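Local coordinates for sterol regulatory element-binding protein cleavage-activating protein (Schizosaccharomyces pombe, PDB 4YHC) that is the escort required for sre1 processing at low sterol and low oxygen, represented here by its WD40 domain, at residues V25-K35 with S47-W57; G361-R369 with I451-Y462. The protein carries 9 engineered substitutions. All coordinates share one frame; numbering follows the deposited sequence.

In the fold
Both contacts belong to a beta propeller, but they act at different levels of it. Interaction 1 lies inside one blade, where the residues leading into strand 33-38 fold back over strands 44-49 and 54-58. It is partly buried and rests largely on hydrogen bonds, with apolar packing around Trp57. Interaction 2 joins two neighbouring blades, is buried, and has no hydrogen bond across it: its chemistry is aromatic rings, methyl groups and a thioether. The two meet at the blade that pairs strand 20-24 with the C-terminal strand 456-462. There Val25 N and Ile33 N probably donate to Val457 O and Gly454 O, tying the entry segment of interaction 1 to the hairpin of interaction 2.

Interaction 1. Residues V25-K35 with S47-W57; sequences VPVHHQLDILK and SVGLDRSLVVW. Engineered in segment 47-57: Ser53 (natural residue Cys).
Ile33 and Gly49 form an antiparallel non-hydrogen-bonded pair, CA to CA 4.2 Å, and a classic beta bulge follows: Leu34 N and Lys35 N both donate to Val48 O, while Val48 N returns a bond to Lys35 O. Before this hairpin begins, residues 25-32 lie across the blade, and His29 is the residue that reaches in. Its CG stands anti to the carbonyl carbon (chi1 -69°), which lays the imidazole over the strand pair 47-49 and 54-57. The ring is gripped at both nitrogens. ND1 donates to Ser53 OG at 2.8 Å, nearly straight at 172° and within the ring plane; Ser53 is an engineered residue, a cysteine in the natural protein. NE2 and Ser47 OG are hydrogen-bonded, also at 2.8 Å. Bonds at two points of the rim fix the ring's rotation, while Val55 CG2 covers one face in a CH-pi contact. Glycine suits position 49, since a CB there would crowd His29 ND1 and collide with Asp51 OD1. A phenylalanine in place of His29 could still lie against Val55 but would probably cost the hydroxyls of Ser47 and Ser53 their imidazole partner. Asp51 stands behind Ser53, its OD1 accepting Ser53 N in an Asx turn, and its charge may polarise this network. Farther along, Val25 CG1 sits over the six-membered ring of Trp57, 4.0 Å from its centroid, and Pro26 CD presses against Trp57 CH2. Val55, branched and apolar, suits a strand, and Val27 CG1 meets its CG1. The residue pattern matches the Asp-His-Ser/Thr-Trp signature of a WD40 repeat, although here Ser53 stands between His29 and Asp51, and Trp57 packs on Val25 and Pro26.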
loop_
_atom_site.group_PDB
_atom_site.type_symbol
_atom_site.label_atom_id
_atom_site.label_comp_id
_atom_site.label_asym_id
_atom_site.label_seq_id
_atom_site.Cartn_x
_atom_site.Cartn_y
_atom_site.Cartn_z
ATOM N N VAL A 25 -9.795 -13.269 10.197
ATOM C CA VAL A 25 -9.616 -14.073 8.988
ATOM C C VAL A 25 -9.503 -15.493 9.519
ATOM O O VAL A 25 -8.844 -15.694 10.511
ATOM C CB VAL A 25 -8.312 -13.702 8.284
ATOM C CG1 VAL A 25 -7.877 -14.797 7.344
ATOM C CG2 VAL A 25 -8.452 -12.359 7.562
ATOM N N PRO A 26 -10.179 -16.457 8.900
ATOM C CA PRO A 26 -10.303 -17.788 9.499
ATOM C C PRO A 26 -9.032 -18.623 9.572
ATOM O O PRO A 26 -9.053 -19.634 10.256
ATOM C CB PRO A 26 -11.336 -18.510 8.616
ATOM C CG PRO A 26 -11.673 -17.614 7.516
ATOM C CD PRO A 26 -10.941 -16.324 7.651
ATOM N N VAL A 27 -7.953 -18.208 8.924
ATOM C CA VAL A 27 -6.672 -18.931 8.985
ATOM C C VAL A 27 -5.653 -18.151 9.798
ATOM O O VAL A 27 -5.770 -16.934 9.914
ATOM C CB VAL A 27 -6.172 -19.283 7.558
ATOM C CG1 VAL A 27 -4.765 -19.890 7.568
ATOM C CG2 VAL A 27 -7.113 -20.303 6.966
ATOM N N HIS A 28 -4.702 -18.845 10.421
ATOM C CA HIS A 28 -3.635 -18.157 11.147
ATOM C C HIS A 28 -2.303 -18.900 11.165
ATOM O O HIS A 28 -2.197 -19.994 10.705
ATOM C CB HIS A 28 -4.080 -17.854 12.574
ATOM C CG HIS A 28 -4.406 -19.069 13.364
ATOM N ND1 HIS A 28 -3.437 -19.820 14.006
ATOM C CD2 HIS A 28 -5.590 -19.680 13.608
ATOM C CE1 HIS A 28 -4.009 -20.851 14.604
ATOM N NE2 HIS A 28 -5.315 -20.784 14.384
ATOM N N HIS A 29 -1.290 -18.245 11.691
ATOM C CA HIS A 29 0.079 -18.736 11.699
ATOM C C HIS A 29 0.354 -19.255 13.116
ATOM O O HIS A 29 -0.390 -18.928 14.041
ATOM C CB HIS A 29 1.034 -17.596 11.441
ATOM C CG HIS A 29 0.975 -17.060 10.055
ATOM N ND1 HIS A 29 1.944 -17.320 9.120
ATOM C CD2 HIS A 29 0.069 -16.245 9.442
ATOM C CE1 HIS A 29 1.649 -16.705 7.987
ATOM N NE2 HIS A 29 0.534 -16.013 8.169
ATOM N N GLN A 30 1.429 -20.012 13.269
ATOM C CA GLN A 30 1.791 -20.549 14.595
ATOM C C GLN A 30 2.625 -19.597 15.362
ATOM O O GLN A 30 2.602 -19.669 16.566
ATOM C CB GLN A 30 2.514 -21.897 14.499
ATOM C CG GLN A 30 1.677 -23.052 15.025
ATOM C CD GLN A 30 0.416 -23.247 14.225
ATOM O OE1 GLN A 30 0.474 -23.408 13.016
ATOM N NE2 GLN A 30 -0.725 -23.242 14.890
ATOM N N LEU A 31 3.374 -18.721 14.682
ATOM C CA LEU A 31 4.067 -17.598 15.323
ATOM C C LEU A 31 3.512 -16.213 14.866
ATOM O O LEU A 31 2.732 -16.147 13.957
ATOM C CB LEU A 31 5.562 -17.684 14.993
ATOM C CG LEU A 31 6.482 -18.579 15.848
ATOM C CD1 LEU A 31 7.341 -17.775 16.822
ATOM C CD2 LEU A 31 5.714 -19.611 16.628
ATOM N N ASP A 32 3.956 -15.126 15.479
ATOM C CA ASP A 32 3.439 -13.809 15.141
ATOM C C ASP A 32 3.663 -13.484 13.668
ATOM O O ASP A 32 4.689 -13.903 13.044
ATOM C CB ASP A 32 4.102 -12.725 15.981
ATOM C CG ASP A 32 3.449 -12.569 17.384
ATOM O OD1 ASP A 32 2.470 -13.305 17.710
ATOM O OD2 ASP A 32 3.906 -11.669 18.138
ATOM N N ILE A 33 2.714 -12.740 13.109
ATOM C CA ILE A 33 2.872 -12.266 11.755
ATOM C C ILE A 33 3.880 -11.121 11.717
ATOM O O ILE A 33 3.775 -10.123 12.437
ATOM C CB ILE A 33 1.526 -11.901 11.131
ATOM C CG1 ILE A 33 0.686 -13.173 10.946
ATOM C CG2 ILE A 33 1.757 -11.238 9.798
ATOM C CD1 ILE A 33 -0.790 -12.973 10.690
ATOM N N LEU A 34 4.805 -11.243 10.792
ATOM C CA LEU A 34 5.820 -10.217 10.522
ATOM C C LEU A 34 5.394 -9.255 9.432
ATOM O O LEU A 34 5.648 -8.066 9.506
ATOM C CB LEU A 34 7.049 -10.916 9.982
ATOM C CG LEU A 34 8.227 -10.005 9.629
ATOM C CD1 LEU A 34 8.608 -9.209 10.869
ATOM C CD2 LEU A 34 9.435 -10.815 9.111
ATOM N N LYS A 35 4.810 -9.779 8.363
ATOM C CA LYS A 35 4.634 -8.964 7.160
ATOM C C LYS A 35 3.346 -9.342 6.460
ATOM O O LYS A 35 3.062 -10.501 6.316
ATOM C CB LYS A 35 5.802 -9.229 6.199
ATOM C CG LYS A 35 6.302 -8.016 5.459
ATOM C CD LYS A 35 5.765 -7.951 4.058
ATOM C CE LYS A 35 6.226 -6.653 3.401
ATOM N NZ LYS A 35 6.077 -6.762 1.933
ATOM N N SER A 47 0.207 -13.181 4.096
ATOM C CA SER A 47 0.803 -12.929 5.373
ATOM C C SER A 47 2.012 -13.876 5.558
ATOM O O SER A 47 1.974 -15.034 5.134
ATOM C CB SER A 47 -0.201 -13.112 6.519
ATOM O OG SER A 47 -0.894 -14.339 6.470
ATOM N N VAL A 48 3.047 -13.342 6.199
ATOM C CA VAL A 48 4.289 -14.055 6.448
ATOM C C VAL A 48 4.636 -14.020 7.928
ATOM O O VAL A 48 4.639 -12.959 8.538
ATOM C CB VAL A 48 5.453 -13.443 5.668
ATOM C CG1 VAL A 48 6.717 -14.231 6.003
ATOM C CG2 VAL A 48 5.200 -13.496 4.143
ATOM N N GLY A 49 4.815 -15.186 8.515
ATOM C CA GLY A 49 5.062 -15.321 9.973
ATOM C C GLY A 49 6.513 -15.063 10.236
ATOM O O GLY A 49 7.340 -15.113 9.302
ATOM N N LEU A 50 6.840 -14.842 11.502
ATOM C CA LEU A 50 8.200 -14.819 11.973
ATOM C C LEU A 50 8.999 -16.069 11.660
ATOM O O LEU A 50 10.210 -15.962 11.571
ATOM C CB LEU A 50 8.243 -14.652 13.497
ATOM C CG LEU A 50 7.763 -13.349 14.124
ATOM C CD1 LEU A 50 7.684 -13.457 15.641
ATOM C CD2 LEU A 50 8.640 -12.191 13.717
ATOM N N ASP A 51 8.336 -17.217 11.576
ATOM C CA ASP A 51 8.918 -18.510 11.144
ATOM C C ASP A 51 8.980 -18.787 9.611
ATOM O O ASP A 51 9.159 -19.937 9.198
ATOM C CB ASP A 51 8.125 -19.644 11.793
ATOM C CG ASP A 51 6.640 -19.641 11.427
ATOM O OD1 ASP A 51 6.137 -18.690 10.751
ATOM O OD2 ASP A 51 5.939 -20.606 11.816
ATOM N N ARG A 52 8.773 -17.738 8.797
ATOM C CA ARG A 52 8.681 -17.815 7.312
ATOM C C ARG A 52 7.386 -18.452 6.753
ATOM O O ARG A 52 7.234 -18.547 5.549
ATOM C CB ARG A 52 9.962 -18.419 6.693
ATOM C CG ARG A 52 11.172 -17.601 7.083
ATOM C CD ARG A 52 12.533 -18.240 6.769
ATOM N NE ARG A 52 12.587 -19.546 7.364
ATOM C CZ ARG A 52 13.067 -19.826 8.562
ATOM N NH1 ARG A 52 13.679 -18.895 9.283
ATOM N NH2 ARG A 52 12.993 -21.085 9.000
ATOM N N SER A 53 6.433 -18.840 7.602
ATOM C CA SER A 53 5.208 -19.481 7.113
ATOM C C SER A 53 4.437 -18.489 6.223
ATOM O O SER A 53 4.447 -17.272 6.468
ATOM C CB SER A 53 4.282 -19.925 8.256
ATOM O OG SER A 53 4.180 -18.964 9.299
ATOM N N LEU A 54 3.752 -19.019 5.240
ATOM C CA LEU A 54 3.038 -18.201 4.298
ATOM C C LEU A 54 1.597 -18.638 4.167
ATOM O O LEU A 54 1.311 -19.797 3.934
ATOM C CB LEU A 54 3.700 -18.359 2.963
ATOM C CG LEU A 54 3.533 -17.478 1.721
ATOM C CD1 LEU A 54 2.879 -18.139 0.571
ATOM C CD2 LEU A 54 3.095 -16.045 1.870
ATOM N N VAL A 55 0.715 -17.670 4.164
ATOM C CA VAL A 55 -0.684 -17.896 3.859
ATOM C C VAL A 55 -1.085 -16.897 2.763
ATOM O O VAL A 55 -0.873 -15.640 2.904
ATOM C CB VAL A 55 -1.586 -17.692 5.115
ATOM C CG1 VAL A 55 -3.053 -17.857 4.741
ATOM C CG2 VAL A 55 -1.178 -18.627 6.285
ATOM N N VAL A 56 -1.607 -17.422 1.667
ATOM C CA VAL A 56 -2.190 -16.577 0.698
ATOM C C VAL A 56 -3.722 -16.822 0.612
ATOM O O VAL A 56 -4.209 -17.969 0.592
ATOM C CB VAL A 56 -1.376 -16.372 -0.611
ATOM C CG1 VAL A 56 -0.056 -17.132 -0.675
ATOM C CG2 VAL A 56 -2.172 -16.227 -1.878
ATOM N N TRP A 57 -4.433 -15.693 0.634
ATOM C CA TRP A 57 -5.873 -15.662 0.979
ATOM C C TRP A 57 -6.573 -14.856 -0.069
ATOM O O TRP A 57 -6.137 -13.773 -0.382
ATOM C CB TRP A 57 -5.976 -15.012 2.371
ATOM C CG TRP A 57 -7.363 -14.749 2.816
ATOM C CD1 TRP A 57 -8.039 -13.540 2.798
ATOM C CD2 TRP A 57 -8.239 -15.704 3.365
ATOM N NE1 TRP A 57 -9.289 -13.720 3.333
ATOM C CE2 TRP A 57 -9.437 -15.046 3.672
ATOM C CE3 TRP A 57 -8.118 -17.070 3.655
ATOM C CZ2 TRP A 57 -10.507 -15.706 4.245
ATOM C CZ3 TRP A 57 -9.206 -17.738 4.202
ATOM C CH2 TRP A 57 -10.371 -17.048 4.498
#

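Interaction 2. Residues G361-R369 with I451-Y462; sequences GLYIFGMRR and IVLGNYVALVGY
Phe365 and Val460 meet where two blades of the beta propeller lie face to face, strand 363-369 stacking over strand 456-462 of the blade that pairs strand 20-24 with this C-terminal strand. No hydrogen bond crosses, so the side chains do all the joining. Phe365 CB approaches Val460 CG1 at 4.1 Å. With CG beside the backbone N (chi1 -59°), the ring slides over the opposing chain: CD1 touches Val460 CG1 at 3.7 Å, CE1 reaches Gly461 C, and CZ ends 3.7 Å from Tyr462 N, near Tyr462 CB. Val460 O lies beneath the centre of one ring face. A flat, apolar phenylalanine suits this place because its face can rest on the backbone of Val460 and Gly461. Met367, flexible and apolar, fits the uneven surface next door. Its CG meets Ile451 CD1 at 3.7 Å; SD lies 4.0 Å from Leu453 CD2, and the bend at chi3 (69°) brings CE to the same distance from that atom. At the other end the Tyr363 and Tyr462 rings meet obliquely, planes at 42°, with Tyr363 OH at the ring edge of Tyr462, 3.5 Å from its CD2.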
loop_
_atom_site.group_PDB
_atom_site.type_symbol
_atom_site.label_atom_id
_atom_site.label_comp_id
_atom_site.label_asym_id
_atom_site.label_seq_id
_atom_site.Cartn_x
_atom_site.Cartn_y
_atom_site.Cartn_z
ATOM N N GLY A 361 -8.145 6.768 1.170
ATOM C CA GLY A 361 -7.980 7.760 2.206
ATOM C C GLY A 361 -9.254 8.269 2.874
ATOM O O GLY A 361 -9.232 9.249 3.614
ATOM N N LEU A 362 -10.393 7.696 2.554
ATOM C CA LEU A 362 -11.640 8.218 3.082
ATOM C C LEU A 362 -11.985 7.770 4.524
ATOM O O LEU A 362 -12.738 8.467 5.213
ATOM C CB LEU A 362 -12.844 7.850 2.178
ATOM C CG LEU A 362 -12.938 8.646 0.884
ATOM C CD1 LEU A 362 -14.208 8.223 0.120
ATOM C CD2 LEU A 362 -12.999 10.130 1.196
ATOM N N TYR A 363 -11.503 6.604 4.941
ATOM C CA TYR A 363 -11.739 6.115 6.283
ATOM C C TYR A 363 -10.418 5.780 6.997
ATOM O O TYR A 363 -9.422 5.254 6.363
ATOM C CB TYR A 363 -12.547 4.860 6.215
ATOM C CG TYR A 363 -13.923 5.000 5.647
ATOM C CD1 TYR A 363 -14.985 5.387 6.446
ATOM C CD2 TYR A 363 -14.175 4.756 4.318
ATOM C CE1 TYR A 363 -16.249 5.594 5.955
ATOM C CE2 TYR A 363 -15.463 4.947 3.807
ATOM C CZ TYR A 363 -16.483 5.361 4.640
ATOM O OH TYR A 363 -17.741 5.504 4.192
ATOM N N ILE A 364 -10.386 6.081 8.293
ATOM C CA ILE A 364 -9.319 5.591 9.160
ATOM C C ILE A 364 -9.913 4.528 10.094
ATOM O O ILE A 364 -10.983 4.728 10.665
ATOM C CB ILE A 364 -8.711 6.701 10.027
ATOM C CG1 ILE A 364 -8.383 7.912 9.209
ATOM C CG2 ILE A 364 -7.483 6.191 10.815
ATOM C CD1 ILE A 364 -8.166 9.121 10.044
ATOM N N PHE A 365 -9.198 3.436 10.296
ATOM C CA PHE A 365 -9.615 2.408 11.233
ATOM C C PHE A 365 -8.519 2.168 12.201
ATOM O O PHE A 365 -7.335 2.281 11.871
ATOM C CB PHE A 365 -9.941 1.105 10.525
ATOM C CG PHE A 365 -11.056 1.232 9.466
ATOM C CD1 PHE A 365 -12.403 1.142 9.841
ATOM C CD2 PHE A 365 -10.763 1.415 8.143
ATOM C CE1 PHE A 365 -13.443 1.236 8.905
ATOM C CE2 PHE A 365 -11.808 1.513 7.186
ATOM C CZ PHE A 365 -13.140 1.443 7.566
ATOM N N GLY A 366 -8.898 1.738 13.387
ATOM C CA GLY A 366 -7.921 1.443 14.377
ATOM C C GLY A 366 -8.350 0.463 15.416
ATOM O O GLY A 366 -9.542 0.233 15.574
ATOM N N MET A 367 -7.365 -0.083 16.175
ATOM C CA MET A 367 -7.627 -0.982 17.276
ATOM C C MET A 367 -6.652 -0.694 18.438
ATOM O O MET A 367 -5.454 -0.516 18.201
ATOM C CB MET A 367 -7.424 -2.432 16.846
ATOM C CG MET A 367 -8.472 -2.968 15.901
ATOM S SD MET A 367 -8.436 -4.778 15.730
ATOM C CE MET A 367 -9.001 -5.319 17.340
ATOM N N ARG A 368 -7.145 -0.724 19.664
ATOM C CA ARG A 368 -6.273 -0.664 20.895
ATOM C C ARG A 368 -6.763 -1.622 21.958
ATOM O O ARG A 368 -7.988 -1.792 22.109
ATOM C CB ARG A 368 -6.225 0.705 21.553
ATOM C CG ARG A 368 -7.513 1.464 21.569
ATOM C CD ARG A 368 -7.281 2.851 22.145
ATOM N NE ARG A 368 -7.117 2.801 23.564
ATOM C CZ ARG A 368 -8.072 3.090 24.439
ATOM N NH1 ARG A 368 -9.289 3.494 24.053
ATOM N NH2 ARG A 368 -7.793 2.983 25.721
ATOM N N ARG A 369 -5.827 -2.262 22.643
ATOM C CA ARG A 369 -6.193 -3.111 23.763
ATOM C C ARG A 369 -6.356 -2.178 24.970
ATOM O O ARG A 369 -5.397 -1.618 25.368
ATOM C CB ARG A 369 -5.158 -4.226 24.011
ATOM C CG ARG A 369 -5.663 -5.257 25.049
ATOM C CD ARG A 369 -4.614 -6.104 25.712
ATOM N NE ARG A 369 -3.570 -6.408 24.795
ATOM C CZ ARG A 369 -2.408 -5.795 24.766
ATOM N NH1 ARG A 369 -2.115 -4.857 25.663
ATOM N NH2 ARG A 369 -1.533 -6.127 23.832
ATOM N N ILE A 451 -5.670 -5.653 10.008
ATOM C CA ILE A 451 -4.871 -5.302 11.179
ATOM C C ILE A 451 -4.370 -6.632 11.782
ATOM O O ILE A 451 -5.150 -7.460 12.181
ATOM C CB ILE A 451 -5.674 -4.539 12.244
ATOM C CG1 ILE A 451 -6.101 -3.198 11.662
ATOM C CG2 ILE A 451 -4.788 -4.260 13.466
ATOM C CD1 ILE A 451 -6.969 -2.356 12.580
ATOM N N VAL A 452 -3.051 -6.784 11.893
ATOM C CA VAL A 452 -2.460 -7.976 12.512
ATOM C C VAL A 452 -2.641 -7.920 14.032
ATOM O O VAL A 452 -2.410 -6.889 14.682
ATOM C CB VAL A 452 -0.971 -8.118 12.153
ATOM C CG1 VAL A 452 -0.254 -9.190 12.981
ATOM C CG2 VAL A 452 -0.826 -8.485 10.672
ATOM N N LEU A 453 -3.036 -9.046 14.588
ATOM C CA LEU A 453 -3.183 -9.213 16.046
ATOM C C LEU A 453 -2.361 -10.413 16.432
ATOM O O LEU A 453 -2.871 -11.544 16.436
ATOM C CB LEU A 453 -4.653 -9.482 16.355
ATOM C CG LEU A 453 -5.553 -8.294 16.652
ATOM C CD1 LEU A 453 -5.067 -6.915 16.290
ATOM C CD2 LEU A 453 -6.997 -8.529 16.173
ATOM N N GLY A 454 -1.051 -10.218 16.631
ATOM C CA GLY A 454 -0.189 -11.397 16.840
ATOM C C GLY A 454 -0.066 -12.366 15.690
ATOM O O GLY A 454 0.529 -12.047 14.659
ATOM N N ASN A 455 -0.639 -13.552 15.828
ATOM C CA ASN A 455 -0.609 -14.496 14.742
ATOM C C ASN A 455 -1.913 -14.585 13.990
ATOM O O ASN A 455 -2.065 -15.445 13.179
ATOM C CB ASN A 455 -0.176 -15.868 15.233
ATOM C CG ASN A 455 -0.999 -16.352 16.369
ATOM O OD1 ASN A 455 -1.337 -15.580 17.265
ATOM N ND2 ASN A 455 -1.403 -17.609 16.311
ATOM N N TYR A 456 -2.830 -13.656 14.248
ATOM C CA TYR A 456 -4.098 -13.588 13.554
ATOM C C TYR A 456 -4.155 -12.307 12.753
ATOM O O TYR A 456 -3.394 -11.394 13.023
ATOM C CB TYR A 456 -5.235 -13.549 14.566
ATOM C CG TYR A 456 -5.280 -14.816 15.419
ATOM C CD1 TYR A 456 -4.555 -14.894 16.615
ATOM C CD2 TYR A 456 -6.051 -15.931 15.038
ATOM C CE1 TYR A 456 -4.567 -16.057 17.407
ATOM C CE2 TYR A 456 -6.099 -17.098 15.860
ATOM C CZ TYR A 456 -5.332 -17.152 17.039
ATOM O OH TYR A 456 -5.290 -18.247 17.912
ATOM N N VAL A 457 -5.104 -12.239 11.831
ATOM C CA VAL A 457 -5.485 -10.992 11.231
ATOM C C VAL A 457 -6.991 -10.683 11.341
ATOM O O VAL A 457 -7.812 -11.557 11.125
ATOM C CB VAL A 457 -4.832 -10.710 9.824
ATOM C CG1 VAL A 457 -3.978 -11.839 9.243
ATOM C CG2 VAL A 457 -5.709 -9.951 8.867
ATOM N N ALA A 458 -7.267 -9.428 11.658
ATOM C CA ALA A 458 -8.610 -8.910 11.712
ATOM C C ALA A 458 -8.798 -8.029 10.526
ATOM O O ALA A 458 -7.959 -7.172 10.277
ATOM C CB ALA A 458 -8.840 -8.033 12.944
ATOM N N LEU A 459 -9.951 -8.179 9.915
ATOM C CA LEU A 459 -10.471 -7.279 8.911
ATOM C C LEU A 459 -11.484 -6.376 9.575
ATOM O O LEU A 459 -12.401 -6.855 10.305
ATOM C CB LEU A 459 -11.131 -8.111 7.823
ATOM C CG LEU A 459 -10.362 -8.566 6.587
ATOM C CD1 LEU A 459 -8.869 -8.593 6.674
ATOM C CD2 LEU A 459 -10.926 -9.866 5.994
ATOM N N VAL A 460 -11.341 -5.088 9.306
ATOM C CA VAL A 460 -12.191 -4.031 9.868
ATOM C C VAL A 460 -12.576 -3.118 8.752
ATOM O O VAL A 460 -11.702 -2.607 8.015
ATOM C CB VAL A 460 -11.417 -3.196 10.918
ATOM C CG1 VAL A 460 -12.286 -2.143 11.600
ATOM C CG2 VAL A 460 -10.826 -4.124 12.007
ATOM N N GLY A 461 -13.876 -2.902 8.607
ATOM C CA GLY A 461 -14.406 -2.107 7.508
ATOM C C GLY A 461 -15.739 -1.442 7.732
ATOM O O GLY A 461 -16.413 -1.698 8.726
ATOM N N TYR A 462 -16.087 -0.591 6.809
ATOM C CA TYR A 462 -17.349 0.147 6.821
ATOM C C TYR A 462 -18.127 -0.002 5.529
ATOM O O TYR A 462 -17.713 0.429 4.431
ATOM C CB TYR A 462 -17.175 1.628 7.119
ATOM C CG TYR A 462 -18.439 2.299 7.377
ATOM C CD1 TYR A 462 -19.121 2.059 8.588
ATOM C CD2 TYR A 462 -18.989 3.205 6.468
ATOM C CE1 TYR A 462 -20.326 2.622 8.844
ATOM C CE2 TYR A 462 -20.219 3.796 6.739
ATOM C CZ TYR A 462 -20.860 3.493 7.926
ATOM O OH TYR A 462 -22.053 4.064 8.245
#